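Local coordinates for tryptophan--tRNA ligase (PDB 2YY5), which probably catalyses the ATP-dependent attachment of L-tryptophan to tRNA(Trp), working as a homodimeric class I aminoacyl-tRNA synthetase, at residues N21-M26 / K256-E261. The protein carries 1 engineered substitution. Residues are numbered along the deposited sequence; the frame is centred on the assembly and turned at random.
Sequences NYLGVM and KALLKE. With WSA (5'-O-[(L-tryptophylamino)sulfonyl]adenosine), chain J.
The phenol oxygen of Y22 meets the carboxylate of E261, with OE1 of E261 2.8 Å from Y22 OH and the second oxygen, OE2, 3.3 Å from the same OH. The two side chains come from opposite directions: Y22 reaches out from helix 19-26 with CG anti to its backbone N (chi1 -177°), while E261, from segment 256-261, is bent at chi2, which brings the carboxylate to the Y22 hydroxyl. The planes of ring and carboxylate are 54° apart, and E261 OE2 lies at the ring edge, near its plane. L298 of helix 284-308 packs on both residues, so the polar pair has apolar company; V71 of helix 54-71 also touches Y22.

One residue along, L23 supplies the apolar half of the contact. Its CG rests 4.0 Å from A257 CB; the CA atoms of L23 and A257, 7.4 Å apart, are the nearest pair of CA atoms between the two segments. The CD1 branch of L23 touches CD2 of L258, also at 4.0 Å, the two leucine side chains crossing at about a right angle. I193, whose backbone N is hydrogen-bonded to the bound adenosine compound, touches L23 as well.

The other face of helix 19-26 belongs to 5'-O-[(L-tryptophylamino)sulfonyl]adenosine, an analogue of the tryptophanyl-adenylate intermediate. G24, having no side chain, lets its CA lie 3.5 Å from N3 of the adenine, and V25 CG1 approaches the ribose O3' at 3.5 Å. N21, at the start of this segment, is probably the last residue of the HIGH region of class I synthetases. One short turn thus presents a ligand-facing side to the adenosine and, through Y22 and L23, a mixed polar and apolar side to segment 256-261; the neighbouring carboxylate would probably polarise the Y22 hydroxyl.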
ATOM      1  N   ASN B  21     -17.095 -16.499  13.437  1.00 20.04           N
ATOM      2  CA  ASN B  21     -17.362 -15.256  12.718  1.00 19.14           C
ATOM      3  C   ASN B  21     -18.790 -14.794  12.963  1.00 23.08           C
ATOM      4  O   ASN B  21     -19.029 -13.608  13.218  1.00 15.67           O
ATOM      5  CB  ASN B  21     -17.162 -15.451  11.219  1.00 18.60           C
ATOM      6  CG  ASN B  21     -15.778 -15.954  10.875  1.00 25.63           C
ATOM      7  OD1 ASN B  21     -14.777 -15.354  11.267  1.00 25.24           O
ATOM      8  ND2 ASN B  21     -15.713 -17.058  10.135  1.00 14.78           N
ATOM      9  N   TYR B  22     -19.732 -15.738  12.890  1.00 21.48           N
ATOM     10  CA  TYR B  22     -21.143 -15.422  13.085  1.00 26.25           C
ATOM     11  C   TYR B  22     -21.376 -14.861  14.484  1.00 26.77           C
ATOM     12  O   TYR B  22     -21.906 -13.761  14.652  1.00 24.60           O
ATOM     13  CB  TYR B  22     -22.031 -16.665  12.888  1.00 21.49           C
ATOM     14  CG  TYR B  22     -23.512 -16.341  13.004  1.00 20.29           C
ATOM     15  CD1 TYR B  22     -24.189 -15.710  11.960  1.00 23.13           C
ATOM     16  CD2 TYR B  22     -24.210 -16.568  14.196  1.00 19.18           C
ATOM     17  CE1 TYR B  22     -25.516 -15.300  12.096  1.00 19.29           C
ATOM     18  CE2 TYR B  22     -25.542 -16.158  14.345  1.00 18.48           C
ATOM     19  CZ  TYR B  22     -26.182 -15.524  13.286  1.00 21.94           C
ATOM     20  OH  TYR B  22     -27.475 -15.087  13.410  1.00 21.76           O
ATOM     21  N   LEU B  23     -20.968 -15.624  15.485  1.00 21.26           N
ATOM     22  CA  LEU B  23     -21.143 -15.214  16.860  1.00 23.20           C
ATOM     23  C   LEU B  23     -20.260 -14.020  17.221  1.00 28.27           C
ATOM     24  O   LEU B  23     -20.646 -13.172  18.034  1.00 24.53           O
ATOM     25  CB  LEU B  23     -20.870 -16.410  17.787  1.00 21.32           C
ATOM     26  CG  LEU B  23     -22.097 -17.207  18.280  1.00 23.24           C
ATOM     27  CD1 LEU B  23     -23.219 -17.157  17.256  1.00 21.23           C
ATOM     28  CD2 LEU B  23     -21.705 -18.652  18.578  1.00 18.79           C
ATOM     29  N   GLY B  24     -19.091 -13.933  16.596  1.00 24.36           N
ATOM     30  CA  GLY B  24     -18.193 -12.839  16.902  1.00 22.03           C
ATOM     31  C   GLY B  24     -18.679 -11.452  16.531  1.00 25.81           C
ATOM     32  O   GLY B  24     -18.489 -10.502  17.300  1.00 24.28           O
ATOM     33  N   VAL B  25     -19.308 -11.325  15.363  1.00 24.19           N
ATOM     34  CA  VAL B  25     -19.772 -10.026  14.884  1.00 20.49           C
ATOM     35  C   VAL B  25     -21.068 -10.042  14.093  1.00 17.89           C
ATOM     36  O   VAL B  25     -21.917  -9.181  14.286  1.00 18.48           O
ATOM     37  CB  VAL B  25     -18.702  -9.347  13.987  1.00 21.94           C
ATOM     38  CG1 VAL B  25     -17.501  -8.959  14.816  1.00 29.80           C
ATOM     39  CG2 VAL B  25     -18.274 -10.296  12.868  1.00 25.41           C
ATOM     40  N   MET B  26     -21.209 -11.002  13.188  1.00 17.08           N
ATOM     41  CA  MET B  26     -22.406 -11.096  12.360  1.00 22.54           C
ATOM     42  C   MET B  26     -23.724 -11.017  13.116  1.00 24.27           C
ATOM     43  O   MET B  26     -24.571 -10.189  12.795  1.00 27.80           O
ATOM     44  CB  MET B  26     -22.376 -12.381  11.527  1.00 22.69           C
ATOM     45  CG  MET B  26     -21.373 -12.330  10.404  1.00 17.46           C
ATOM     46  SD  MET B  26     -21.349 -13.786   9.355  1.00 19.82           S
ATOM     47  CE  MET B  26     -19.814 -13.476   8.455  1.00 19.71           C
ATOM     48  N   LYS B 256     -25.954 -20.770  24.514  1.00 21.25           N
ATOM     49  CA  LYS B 256     -26.642 -19.597  25.047  1.00 27.45           C
ATOM     50  C   LYS B 256     -26.871 -18.520  23.979  1.00 25.60           C
ATOM     51  O   LYS B 256     -27.942 -17.911  23.918  1.00 22.83           O
ATOM     52  CB  LYS B 256     -25.863 -18.991  26.233  1.00 28.48           C
ATOM     53  CG  LYS B 256     -26.618 -17.825  26.900  1.00 34.11           C
ATOM     54  CD  LYS B 256     -26.061 -17.411  28.263  1.00 37.91           C
ATOM     55  CE  LYS B 256     -24.814 -16.547  28.144  1.00 47.48           C
ATOM     56  NZ  LYS B 256     -24.342 -16.051  29.469  1.00 48.56           N
ATOM     57  N   ALA B 257     -25.859 -18.294  23.146  1.00 23.84           N
ATOM     58  CA  ALA B 257     -25.929 -17.297  22.086  1.00 21.60           C
ATOM     59  C   ALA B 257     -26.908 -17.699  20.979  1.00 24.56           C
ATOM     60  O   ALA B 257     -27.569 -16.845  20.380  1.00 30.60           O
ATOM     61  CB  ALA B 257     -24.531 -17.070  21.498  1.00  8.78           C
ATOM     62  N   LEU B 258     -27.005 -18.994  20.706  1.00 23.80           N
ATOM     63  CA  LEU B 258     -27.903 -19.472  19.662  1.00 21.69           C
ATOM     64  C   LEU B 258     -29.369 -19.435  20.071  1.00 20.28           C
ATOM     65  O   LEU B 258     -30.251 -19.300  19.228  1.00 20.06           O
ATOM     66  CB  LEU B 258     -27.514 -20.890  19.248  1.00 24.11           C
ATOM     67  CG  LEU B 258     -26.118 -21.034  18.646  1.00 19.83           C
ATOM     68  CD1 LEU B 258     -25.903 -22.490  18.225  1.00 22.12           C
ATOM     69  CD2 LEU B 258     -25.966 -20.097  17.447  1.00  9.44           C
ATOM     70  N   LEU B 259     -29.622 -19.547  21.369  1.00 21.18           N
ATOM     71  CA  LEU B 259     -30.982 -19.530  21.881  1.00 22.32           C
ATOM     72  C   LEU B 259     -31.671 -18.174  21.738  1.00 28.40           C
ATOM     73  O   LEU B 259     -32.898 -18.106  21.763  1.00 34.40           O
ATOM     74  CB  LEU B 259     -30.982 -19.982  23.337  1.00 20.57           C
ATOM     75  CG  LEU B 259     -30.464 -21.414  23.524  1.00 24.01           C
ATOM     76  CD1 LEU B 259     -30.388 -21.762  25.001  1.00 22.00           C
ATOM     77  CD2 LEU B 259     -31.379 -22.381  22.784  1.00 27.06           C
ATOM     78  N   LYS B 260     -30.891 -17.102  21.581  1.00 30.62           N
ATOM     79  CA  LYS B 260     -31.441 -15.748  21.424  1.00 28.74           C
ATOM     80  C   LYS B 260     -32.070 -15.625  20.038  1.00 28.63           C
ATOM     81  O   LYS B 260     -32.894 -14.748  19.785  1.00 35.45           O
ATOM     82  CB  LYS B 260     -30.343 -14.675  21.526  1.00 25.73           C
ATOM     83  CG  LYS B 260     -29.241 -14.941  22.529  1.00 37.29           C
ATOM     84  CD  LYS B 260     -28.050 -13.996  22.319  1.00 41.01           C
ATOM     85  CE  LYS B 260     -28.350 -12.585  22.794  1.00 46.10           C
ATOM     86  NZ  LYS B 260     -28.632 -12.540  24.258  1.00 52.33           N
ATOM     87  N   GLU B 261     -31.662 -16.504  19.137  1.00 28.41           N
ATOM     88  CA  GLU B 261     -32.153 -16.484  17.767  1.00 32.58           C
ATOM     89  C   GLU B 261     -33.637 -16.860  17.672  1.00 32.25           C
ATOM     90  O   GLU B 261     -34.109 -17.710  18.427  1.00 33.31           O
ATOM     91  CB  GLU B 261     -31.318 -17.456  16.927  1.00 31.79           C
ATOM     92  CG  GLU B 261     -31.136 -17.028  15.487  1.00 38.05           C
ATOM     93  CD  GLU B 261     -30.069 -15.960  15.324  1.00 34.88           C
ATOM     94  OE1 GLU B 261     -30.153 -15.203  14.340  1.00 38.50           O
ATOM     95  OE2 GLU B 261     -29.144 -15.885  16.163  1.00 34.43           O
TER
HETATM   96  CD2 WSA J1351     -11.311  -5.500   9.738  1.00  8.48           C
HETATM   97  CE3 WSA J1351     -12.214  -5.679  10.780  1.00 13.39           C
HETATM   98  CZ3 WSA J1351     -12.693  -4.573  11.470  1.00  7.01           C
HETATM   99  CH2 WSA J1351     -12.269  -3.294  11.118  1.00  7.52           C
HETATM  100  CZ2 WSA J1351     -11.365  -3.118  10.077  1.00  8.15           C
HETATM  101  CE2 WSA J1351     -10.887  -4.226   9.387  1.00 10.33           C
HETATM  102  N11 WSA J1351     -10.052  -4.353   8.358  1.00  8.53           N
HETATM  103  CD1 WSA J1351      -9.932  -5.639   8.042  1.00  9.92           C
HETATM  104  CG  WSA J1351     -10.685  -6.375   8.858  1.00  7.70           C
HETATM  105  CB  WSA J1351     -10.838  -7.893   8.815  1.00 12.19           C
HETATM  106  CA  WSA J1351     -10.341  -8.546  10.107  1.00 17.01           C
HETATM  107  NH3 WSA J1351      -8.934  -8.202  10.349  1.00  5.23           N
HETATM  108  C   WSA J1351     -10.484 -10.065   9.978  1.00 18.47           C
HETATM  109  O   WSA J1351      -9.675 -10.708   9.317  1.00 36.46           O
HETATM  110  NS  WSA J1351     -11.510 -10.633  10.603  1.00 26.68           N
HETATM  111  S   WSA J1351     -11.832 -12.092   9.950  1.00 28.05           S
HETATM  112  O1S WSA J1351     -12.177 -11.941   8.498  1.00 10.99           O
HETATM  113  O2S WSA J1351     -10.632 -12.985  10.064  1.00 20.32           O
HETATM  114  O5' WSA J1351     -12.943 -12.619  10.684  1.00 17.98           O
HETATM  115  C5' WSA J1351     -14.121 -11.815  10.806  1.00  8.26           C
HETATM  116  C4' WSA J1351     -14.537 -11.517  12.250  1.00 17.17           C
HETATM  117  O4' WSA J1351     -14.724 -12.750  12.967  1.00 10.38           O
HETATM  118  C3' WSA J1351     -13.507 -10.703  13.038  1.00 19.43           C
HETATM  119  O3' WSA J1351     -14.180  -9.766  13.884  1.00 19.60           O
HETATM  120  C2' WSA J1351     -12.842 -11.783  13.891  1.00 23.26           C
HETATM  121  O2' WSA J1351     -12.309 -11.195  15.082  1.00 20.23           O
HETATM  122  C1' WSA J1351     -14.085 -12.597  14.244  1.00 10.25           C
HETATM  123  N9  WSA J1351     -13.691 -13.927  14.766  1.00 16.91           N
HETATM  124  C8  WSA J1351     -12.865 -14.772  14.152  1.00 12.79           C
HETATM  125  N7  WSA J1351     -12.769 -15.897  14.856  1.00 17.08           N
HETATM  126  C5  WSA J1351     -13.544 -15.767  15.932  1.00 11.42           C
HETATM  127  C4  WSA J1351     -14.123 -14.506  15.878  1.00 13.77           C
HETATM  128  N3  WSA J1351     -14.955 -14.127  16.862  1.00 14.55           N
HETATM  129  C2  WSA J1351     -15.224 -14.941  17.868  1.00 11.78           C
HETATM  130  N1  WSA J1351     -14.691 -16.147  17.946  1.00 19.08           N
HETATM  131  C6  WSA J1351     -13.851 -16.592  17.000  1.00 19.36           C
HETATM  132  N6  WSA J1351     -13.327 -17.816  17.073  1.00 22.81           N